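Local structure of thymine dioxygenase (Neurospora crassa, 5C3Q) at residues 73-76 against 77-81; 201-204 against 205-209. The protein probably catalyses the iron- and 2-oxoglutarate-dependent oxidation of the methyl group of thymine. All coordinates share one frame; numbering follows the deposited sequence.

Contact 1 (73-76 against 77-81)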
ATOM      1  N   LEU A  73      11.508 -19.635  -3.666  1.00 41.12           N
ATOM      2  CA  LEU A  73      11.431 -20.787  -2.762  1.00 41.93           C
ATOM      3  C   LEU A  73      10.353 -21.775  -3.206  1.00 42.29           C
ATOM      4  O   LEU A  73       9.346 -21.375  -3.796  1.00 40.95           O
ATOM      5  CB  LEU A  73      11.126 -20.344  -1.320  1.00 41.57           C
ATOM      6  CG  LEU A  73      12.166 -20.457  -0.196  1.00 42.54           C
ATOM      7  CD1 LEU A  73      13.616 -20.463  -0.666  1.00 43.52           C
ATOM      8  CD2 LEU A  73      11.932 -19.347   0.820  1.00 41.51           C
ATOM      9  N   PRO A  74      10.557 -23.073  -2.908  1.00 43.59           N
ATOM     10  CA  PRO A  74       9.529 -24.066  -3.212  1.00 44.25           C
ATOM     11  C   PRO A  74       8.268 -23.848  -2.379  1.00 44.18           C
ATOM     12  O   PRO A  74       8.349 -23.370  -1.246  1.00 43.64           O
ATOM     13  CB  PRO A  74      10.197 -25.403  -2.867  1.00 45.18           C
ATOM     14  CG  PRO A  74      11.338 -25.069  -1.975  1.00 45.40           C
ATOM     15  CD  PRO A  74      11.760 -23.670  -2.301  1.00 44.60           C
ATOM     16  N   LYS A  75       7.123 -24.201  -2.957  1.00 44.77           N
ATOM     17  CA  LYS A  75       5.810 -23.996  -2.343  1.00 44.99           C
ATOM     18  C   LYS A  75       5.747 -24.457  -0.886  1.00 44.79           C
ATOM     19  O   LYS A  75       5.155 -23.776  -0.048  1.00 43.68           O
ATOM     20  CB  LYS A  75       4.738 -24.711  -3.175  1.00 46.61           C
ATOM     21  CG  LYS A  75       3.295 -24.415  -2.787  1.00 47.36           C
ATOM     22  CD  LYS A  75       2.363 -24.612  -3.983  1.00 48.76           C
ATOM     23  CE  LYS A  75       0.993 -25.159  -3.597  1.00 49.81           C
ATOM     24  NZ  LYS A  75       0.090 -24.123  -3.026  1.00 49.76           N
ATOM     25  N   GLU A  76       6.371 -25.593  -0.579  1.00 45.05           N
ATOM     26  CA  GLU A  76       6.338 -26.122   0.787  1.00 45.12           C
ATOM     27  C   GLU A  76       7.084 -25.222   1.779  1.00 43.43           C
ATOM     28  O   GLU A  76       6.642 -25.063   2.915  1.00 42.84           O
ATOM     29  CB  GLU A  76       6.851 -27.574   0.859  1.00 47.04           C
ATOM     30  CG  GLU A  76       8.337 -27.792   0.577  1.00 48.58           C
ATOM     31  CD  GLU A  76       8.640 -28.194  -0.859  1.00 49.90           C
ATOM     32  OE1 GLU A  76       7.850 -27.865  -1.771  1.00 50.14           O
ATOM     33  OE2 GLU A  76       9.687 -28.841  -1.075  1.00 51.79           O
ATOM     34  N   LYS A  77       8.197 -24.628   1.352  1.00 42.37           N
ATOM     35  CA  LYS A  77       8.954 -23.717   2.218  1.00 41.49           C
ATOM     36  C   LYS A  77       8.187 -22.420   2.484  1.00 39.01           C
ATOM     37  O   LYS A  77       8.259 -21.864   3.580  1.00 38.72           O
ATOM     38  CB  LYS A  77      10.331 -23.400   1.620  1.00 42.63           C
ATOM     39  CG  LYS A  77      11.320 -24.555   1.659  1.00 44.47           C
ATOM     40  CD  LYS A  77      11.672 -24.960   3.082  1.00 45.21           C
ATOM     41  CE  LYS A  77      12.745 -26.033   3.102  1.00 47.15           C
ATOM     42  NZ  LYS A  77      12.521 -27.008   4.209  1.00 48.41           N
ATOM     43  N   LYS A  78       7.443 -21.954   1.486  1.00 37.29           N
ATOM     44  CA  LYS A  78       6.653 -20.734   1.628  1.00 35.51           C
ATOM     45  C   LYS A  78       5.434 -20.965   2.524  1.00 35.31           C
ATOM     46  O   LYS A  78       5.127 -20.132   3.383  1.00 34.45           O
ATOM     47  CB  LYS A  78       6.252 -20.194   0.250  1.00 34.89           C
ATOM     48  CG  LYS A  78       7.462 -19.818  -0.597  1.00 35.06           C
ATOM     49  CD  LYS A  78       7.102 -19.061  -1.864  1.00 34.35           C
ATOM     50  CE  LYS A  78       6.439 -19.951  -2.900  1.00 34.45           C
ATOM     51  NZ  LYS A  78       6.531 -19.346  -4.256  1.00 34.38           N
ATOM     52  N   LEU A  79       4.758 -22.098   2.338  1.00 35.49           N
ATOM     53  CA  LEU A  79       3.613 -22.465   3.181  1.00 35.94           C
ATOM     54  C   LEU A  79       4.002 -22.682   4.646  1.00 36.21           C
ATOM     55  O   LEU A  79       3.178 -22.496   5.536  1.00 35.77           O
ATOM     56  CB  LEU A  79       2.919 -23.727   2.646  1.00 36.97           C
ATOM     57  CG  LEU A  79       2.083 -23.580   1.372  1.00 37.02           C
ATOM     58  CD1 LEU A  79       1.664 -24.950   0.851  1.00 38.05           C
ATOM     59  CD2 LEU A  79       0.863 -22.700   1.609  1.00 36.43           C
ATOM     60  N   GLU A  80       5.249 -23.080   4.890  1.00 37.33           N
ATOM     61  CA  GLU A  80       5.758 -23.249   6.259  1.00 38.01           C
ATOM     62  C   GLU A  80       5.721 -21.949   7.059  1.00 36.62           C
ATOM     63  O   GLU A  80       5.626 -21.980   8.287  1.00 36.94           O
ATOM     64  CB  GLU A  80       7.187 -23.821   6.258  1.00 39.85           C
ATOM     65  CG  GLU A  80       7.258 -25.298   6.615  1.00 41.95           C
ATOM     66  CD  GLU A  80       8.625 -25.913   6.365  1.00 44.02           C
ATOM     67  OE1 GLU A  80       9.627 -25.166   6.280  1.00 44.35           O
ATOM     68  OE2 GLU A  80       8.697 -27.156   6.258  1.00 46.29           O
ATOM     69  N   VAL A  81       5.803 -20.816   6.363  1.00 34.76           N
ATOM     70  CA  VAL A  81       5.737 -19.502   7.004  1.00 33.31           C
ATOM     71  C   VAL A  81       4.447 -18.794   6.586  1.00 32.28           C
ATOM     72  O   VAL A  81       4.434 -17.593   6.291  1.00 31.18           O
ATOM     73  CB  VAL A  81       6.998 -18.655   6.709  1.00 33.19           C
ATOM     74  CG1 VAL A  81       8.214 -19.297   7.360  1.00 34.08           C
ATOM     75  CG2 VAL A  81       7.237 -18.474   5.213  1.00 32.89           C
TER
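The pyrrolidine ring of P74 and the side chain of K77 run side by side in the same direction. Ring CG of P74 meets K77 CG at 3.7 Å, and ring CD lies a little further from the same methylene. The flat groups at issue here are the peptide carbonyls. P74 O receives K78 N at 3.2 Å, in the carbonyl plane. K77 N makes a weak second bond to the same oxygen, with an N-H...O angle of only 124°. K75 O takes L79 N at 2.9 Å, nearly straight. E76 O takes E80 N at 3.1 Å, from a donor tilted 32° off the carbonyl plane. L79 leans back on the same turn. L79 CG lies 3.4 Å from K75 O, and L79 CD1 meets the CG of K75.

K78 folds back along L73. K78 CG touches L73 CB at 3.8 Å. The bend at chi3 (-72°) then carries K78 CE to within 3.4 Å of L73 O. Beyond it, NZ hydrogen-bonds F71 O and forms a salt bridge with E121, so the ammonium of this buried lysine has both a carbonyl and a charged partner. A methionine in its place would probably leave the E121 carboxylate without its mate and F71 O without this donor. L73 also sets CG against K77 CB and packs on L144.

Just past the helix, V81 pairs by backbone hydrogen bonding with Y92 of strand 91-93. The run of i to i+4 bonds from P74, K75 and E76 is that of a short alpha-helix, 75-79, opened by P74 at the N-cap. It follows helix 57-71 in the N-terminal part of this dioxygenase.

Contact 2 (201-204 against 205-209)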
ATOM      1  N   SER A 201      -1.454 -13.840 -21.552  1.00 39.49           N
ATOM      2  CA  SER A 201      -2.554 -12.892 -21.719  1.00 39.88           C
ATOM      3  C   SER A 201      -3.893 -13.597 -21.979  1.00 40.32           C
ATOM      4  O   SER A 201      -4.948 -13.066 -21.629  1.00 40.49           O
ATOM      5  CB  SER A 201      -2.249 -11.897 -22.841  1.00 40.40           C
ATOM      6  OG  SER A 201      -1.945 -12.568 -24.049  1.00 42.88           O
ATOM      7  N   GLU A 202      -3.849 -14.786 -22.584  1.00 40.71           N
ATOM      8  CA  GLU A 202      -5.071 -15.546 -22.876  1.00 41.37           C
ATOM      9  C   GLU A 202      -5.815 -15.982 -21.608  1.00 40.24           C
ATOM     10  O   GLU A 202      -7.032 -16.152 -21.636  1.00 39.59           O
ATOM     11  CB  GLU A 202      -4.771 -16.766 -23.766  1.00 42.67           C
ATOM     12  CG  GLU A 202      -4.011 -17.898 -23.081  1.00 43.17           C
ATOM     13  CD  GLU A 202      -3.690 -19.057 -24.016  1.00 45.07           C
ATOM     14  OE1 GLU A 202      -2.796 -19.861 -23.677  1.00 45.65           O
ATOM     15  OE2 GLU A 202      -4.327 -19.172 -25.085  1.00 45.84           O
ATOM     16  N   VAL A 203      -5.086 -16.153 -20.505  1.00 39.93           N
ATOM     17  CA  VAL A 203      -5.697 -16.469 -19.206  1.00 39.94           C
ATOM     18  C   VAL A 203      -6.788 -15.459 -18.858  1.00 39.61           C
ATOM     19  O   VAL A 203      -7.841 -15.831 -18.337  1.00 38.75           O
ATOM     20  CB  VAL A 203      -4.651 -16.505 -18.065  1.00 39.52           C
ATOM     21  CG1 VAL A 203      -5.324 -16.628 -16.701  1.00 39.12           C
ATOM     22  CG2 VAL A 203      -3.679 -17.658 -18.270  1.00 40.30           C
ATOM     23  N   PHE A 204      -6.531 -14.189 -19.164  1.00 39.81           N
ATOM     24  CA  PHE A 204      -7.484 -13.109 -18.901  1.00 40.27           C
ATOM     25  C   PHE A 204      -8.723 -13.148 -19.811  1.00 42.08           C
ATOM     26  O   PHE A 204      -9.738 -12.528 -19.498  1.00 42.25           O
ATOM     27  CB  PHE A 204      -6.779 -11.750 -19.004  1.00 39.81           C
ATOM     28  CG  PHE A 204      -5.729 -11.535 -17.946  1.00 38.68           C
ATOM     29  CD1 PHE A 204      -4.418 -11.949 -18.147  1.00 38.36           C
ATOM     30  CD2 PHE A 204      -6.056 -10.930 -16.740  1.00 37.62           C
ATOM     31  CE1 PHE A 204      -3.454 -11.757 -17.168  1.00 37.70           C
ATOM     32  CE2 PHE A 204      -5.097 -10.738 -15.757  1.00 36.89           C
ATOM     33  CZ  PHE A 204      -3.795 -11.152 -15.971  1.00 36.72           C
ATOM     34  N   LYS A 205      -8.634 -13.866 -20.931  1.00 44.99           N
ATOM     35  CA  LYS A 205      -9.790 -14.110 -21.811  1.00 46.77           C
ATOM     36  C   LYS A 205     -10.527 -15.392 -21.432  1.00 47.09           C
ATOM     37  O   LYS A 205     -11.755 -15.440 -21.470  1.00 47.71           O
ATOM     38  CB  LYS A 205      -9.360 -14.197 -23.276  1.00 48.68           C
ATOM     39  CG  LYS A 205      -8.974 -12.868 -23.908  1.00 49.73           C
ATOM     40  CD  LYS A 205      -9.122 -12.904 -25.425  1.00 51.92           C
ATOM     41  CE  LYS A 205      -8.316 -14.030 -26.063  1.00 53.09           C
ATOM     42  NZ  LYS A 205      -8.443 -14.047 -27.548  1.00 54.79           N
ATOM     43  N   ILE A 206      -9.774 -16.435 -21.083  1.00 47.55           N
ATOM     44  CA  ILE A 206     -10.361 -17.691 -20.600  1.00 47.71           C
ATOM     45  C   ILE A 206     -11.154 -17.443 -19.312  1.00 47.02           C
ATOM     46  O   ILE A 206     -12.244 -17.992 -19.133  1.00 46.67           O
ATOM     47  CB  ILE A 206      -9.279 -18.767 -20.343  1.00 48.23           C
ATOM     48  CG1 ILE A 206      -8.640 -19.212 -21.666  1.00 49.47           C
ATOM     49  CG2 ILE A 206      -9.873 -19.980 -19.630  1.00 48.60           C
ATOM     50  CD1 ILE A 206      -7.358 -20.005 -21.503  1.00 49.36           C
ATOM     51  N   ASN A 207     -10.587 -16.626 -18.424  1.00 45.40           N
ATOM     52  CA  ASN A 207     -11.242 -16.226 -17.181  1.00 45.10           C
ATOM     53  C   ASN A 207     -11.654 -14.754 -17.238  1.00 44.77           C
ATOM     54  O   ASN A 207     -10.898 -13.883 -16.802  1.00 44.89           O
ATOM     55  CB  ASN A 207     -10.298 -16.440 -15.989  1.00 44.85           C
ATOM     56  CG  ASN A 207      -9.836 -17.881 -15.850  1.00 45.78           C
ATOM     57  OD1 ASN A 207     -10.568 -18.816 -16.167  1.00 46.44           O
ATOM     58  ND2 ASN A 207      -8.613 -18.066 -15.362  1.00 45.80           N
ATOM     59  N   PRO A 208     -12.846 -14.456 -17.786  1.00 45.01           N
ATOM     60  CA  PRO A 208     -13.241 -13.041 -17.811  1.00 44.59           C
ATOM     61  C   PRO A 208     -13.471 -12.497 -16.397  1.00 42.87           C
ATOM     62  O   PRO A 208     -14.049 -13.190 -15.554  1.00 43.53           O
ATOM     63  CB  PRO A 208     -14.532 -13.032 -18.641  1.00 45.65           C
ATOM     64  CG  PRO A 208     -15.022 -14.437 -18.667  1.00 46.13           C
ATOM     65  CD  PRO A 208     -13.865 -15.347 -18.372  1.00 46.31           C
ATOM     66  N   GLY A 209     -12.997 -11.281 -16.144  1.00 40.72           N
ATOM     67  CA  GLY A 209     -13.009 -10.701 -14.800  1.00 39.03           C
ATOM     68  C   GLY A 209     -11.725 -10.955 -14.021  1.00 37.31           C
ATOM     69  O   GLY A 209     -11.543 -10.421 -12.927  1.00 37.17           O
TER
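N207 and V203 lie side by side and point the same way. At the root of N207, CB sits 3.5 Å from V203 O. N207 CG follows at 3.8 Å from V203 O. Its chi1 of -58° turns CG away from its own carbonyl carbon and back along the helix. At the tip, N207 ND2 lies 3.8 Å from CG1 of V203, a nitrogen-to-methyl contact, while its hydrogen bond goes to Q210 OE1. The backbone holds the same pair, since N207 N donates to V203 O at 2.9 Å.

This is the end of the one-turn helix 203-206, inserted between strands 190-200 and 213-216 of the double-stranded beta-helix fold. N207 is the first residue to leave helical backbone angles.

One residue earlier, E202 O accepts two bonds. I206 N reaches E202 O at 2.8 Å, almost in line with the carbonyl bond and nearly straight at 168°. K205 N, 2.9 Å from E202 O, comes from well above the carbonyl plane. I206 CG1 rests 3.5 Å from E202 O. The ring of F204 has S201 O in its plane at the edge, and E277 and Q210 touch its side chain.

Contacts 1 and 2 are both short helices on the surface, in series along the chain. Their centres are about 27 Å apart and their nearest atoms about 16 Å, so they do not touch. Contact 1 belongs to the N-terminal part of the dioxygenase sequence, and contact 2 to the 2OG-Fe(II) oxygenase part. Y196, a 2-oxoglutarate-binding residue, gives a common reference point. The side chain of K78 is about 12 Å from that of Y196. The side chain of F204 is about 8 Å from that of Y196. The F204 side chain is also about 10 Å from that of R288 and about 13 Å from the bound 2-oxoglutarate. None of the residues in either contact belongs to the metal, cosubstrate or thymine site.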